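Local coordinates for period circadian protein homolog 2 (Mus musculus, PDB 3GDI) that acts in the mammalian circadian clock, where its tandem PAS domains probably mediate protein-protein interactions in transcriptional regulation, at residues D228-R233 / T243-W248. Numbering follows the deposited sequence.
Sequences DYSPIR and TLDTSW
Tyr229 and Thr246 exchange both of their backbone bonds: Tyr229 N donates to Thr246 O at 2.8 Å, and Thr246 N returns to Tyr229 O at 2.9 Å. Further along this antiparallel hairpin Ile232 and Leu244 do the same, though unevenly. Leu244 N meets Ile232 O at 2.8 Å with a nearly straight N-H...O angle of 171°, whereas Ile232 N reaches Leu244 O over a longer 3.2 Å. Between these pairs two residues, Ser230 and the cis-proline Pro231, stand opposite the single Asp245, a beta bulge that shifts the register by one. Pro231 has no N-H to give; its CA instead makes a CA-H...O contact with Leu244 O, a second partner for that carbonyl, while its CB packs 3.5 Å from Thr243 CG2. Beside it, Asp245 OD2 lies 3.4 Å from Ser230 CB, but the carboxylate's main polar partner is Arg269, through a salt bridge from OD2. On the face carrying Tyr229 and Thr246, the edge of the Trp248 indole meets Tyr229 CB, and Thr246 CG2, anti to the backbone N, sits over one indole face toward the rim. Thr246 OG1 and Trp248 NE1 are buried here without a polar partner in the model. Ser247 OG accepts a weak hydrogen bond from Trp255 NE1 of the second subunit. The hairpin closes one side of the five-stranded PAS sheet: strand 227-235 is outermost within the chain, strand 241-252 pairs onward with strand 259-268, and Tyr229, Ile232 and Trp248 pack against helix 209-221.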
# COMPACT_ATOMS: atom_id res chain seq x y z
N ASP A 228 19.63 -5.60 17.49
CA ASP A 228 18.63 -6.26 18.31
C ASP A 228 18.11 -5.47 19.49
O ASP A 228 18.80 -4.64 20.08
CB ASP A 228 19.18 -7.58 18.83
CG ASP A 228 19.51 -8.55 17.72
OD1 ASP A 228 20.25 -9.52 17.98
OD2 ASP A 228 19.02 -8.35 16.59
N TYR A 229 16.85 -5.74 19.81
CA TYR A 229 16.20 -5.12 20.94
C TYR A 229 15.09 -6.06 21.37
O TYR A 229 14.32 -6.55 20.55
CB TYR A 229 15.60 -3.76 20.59
CG TYR A 229 15.04 -3.07 21.81
CD1 TYR A 229 15.79 -2.13 22.51
CD2 TYR A 229 13.79 -3.43 22.33
CE1 TYR A 229 15.32 -1.56 23.70
CE2 TYR A 229 13.31 -2.88 23.52
CZ TYR A 229 14.07 -1.95 24.20
OH TYR A 229 13.59 -1.42 25.38
N SER A 230 15.03 -6.31 22.67
CA SER A 230 14.02 -7.19 23.24
C SER A 230 13.98 -6.97 24.75
O SER A 230 14.98 -6.55 25.34
CB SER A 230 14.36 -8.64 22.94
OG SER A 230 15.74 -8.87 23.11
N PRO A 231 12.84 -7.26 25.38
CA PRO A 231 11.65 -7.76 24.70
C PRO A 231 10.66 -6.62 24.44
O PRO A 231 10.70 -5.58 25.09
CB PRO A 231 11.08 -8.73 25.71
CG PRO A 231 11.24 -7.93 26.98
CD PRO A 231 12.66 -7.33 26.85
N ILE A 232 9.78 -6.84 23.48
CA ILE A 232 8.75 -5.88 23.14
C ILE A 232 7.49 -6.73 23.10
O ILE A 232 7.53 -7.86 22.63
CB ILE A 232 9.01 -5.24 21.73
CG1 ILE A 232 9.97 -4.05 21.85
CG2 ILE A 232 7.70 -4.78 21.12
CD1 ILE A 232 9.34 -2.83 22.47
N ARG A 233 6.39 -6.21 23.62
CA ARG A 233 5.14 -6.96 23.60
C ARG A 233 4.25 -6.40 22.51
O ARG A 233 4.05 -5.20 22.42
CB ARG A 233 4.48 -6.90 24.97
CG ARG A 233 5.12 -7.86 25.95
CD ARG A 233 4.60 -7.69 27.34
NE ARG A 233 4.88 -6.34 27.83
CZ ARG A 233 4.52 -5.89 29.03
NH1 ARG A 233 3.87 -6.69 29.88
NH2 ARG A 233 4.81 -4.65 29.39
N THR A 243 5.44 -11.99 23.25
CA THR A 243 6.71 -11.32 23.50
C THR A 243 7.65 -11.53 22.34
O THR A 243 7.95 -12.66 21.96
CB THR A 243 7.35 -11.84 24.79
OG1 THR A 243 6.51 -11.49 25.90
CG2 THR A 243 8.73 -11.24 25.00
N LEU A 244 8.12 -10.42 21.79
CA LEU A 244 9.01 -10.46 20.64
C LEU A 244 10.47 -10.11 20.93
O LEU A 244 10.78 -9.36 21.86
CB LEU A 244 8.49 -9.49 19.57
CG LEU A 244 7.21 -9.82 18.79
CD1 LEU A 244 6.18 -10.44 19.69
CD2 LEU A 244 6.69 -8.55 18.16
N ASP A 245 11.34 -10.70 20.12
CA ASP A 245 12.78 -10.45 20.14
C ASP A 245 12.88 -9.82 18.76
O ASP A 245 12.62 -10.48 17.75
CB ASP A 245 13.59 -11.75 20.20
CG ASP A 245 13.63 -12.35 21.60
OD1 ASP A 245 14.24 -13.43 21.77
OD2 ASP A 245 13.07 -11.73 22.52
N THR A 246 13.25 -8.55 18.70
CA THR A 246 13.29 -7.88 17.42
C THR A 246 14.62 -7.36 16.95
O THR A 246 15.48 -6.98 17.73
CB THR A 246 12.31 -6.70 17.42
OG1 THR A 246 10.99 -7.17 17.74
CG2 THR A 246 12.29 -6.02 16.06
N SER A 247 14.76 -7.35 15.63
CA SER A 247 15.95 -6.84 14.97
C SER A 247 15.41 -5.68 14.11
O SER A 247 14.50 -5.87 13.31
CB SER A 247 16.57 -7.91 14.08
OG SER A 247 17.41 -7.32 13.11
N TRP A 248 15.97 -4.49 14.30
CA TRP A 248 15.51 -3.33 13.56
C TRP A 248 16.47 -2.80 12.49
O TRP A 248 17.68 -2.81 12.67
CB TRP A 248 15.17 -2.19 14.52
CG TRP A 248 14.04 -2.48 15.45
CD1 TRP A 248 14.13 -2.85 16.77
CD2 TRP A 248 12.64 -2.47 15.13
NE1 TRP A 248 12.87 -3.07 17.29
CE2 TRP A 248 11.94 -2.84 16.30
CE3 TRP A 248 11.90 -2.18 13.97
CZ2 TRP A 248 10.54 -2.94 16.35
CZ3 TRP A 248 10.52 -2.28 14.01
CH2 TRP A 248 9.85 -2.66 15.19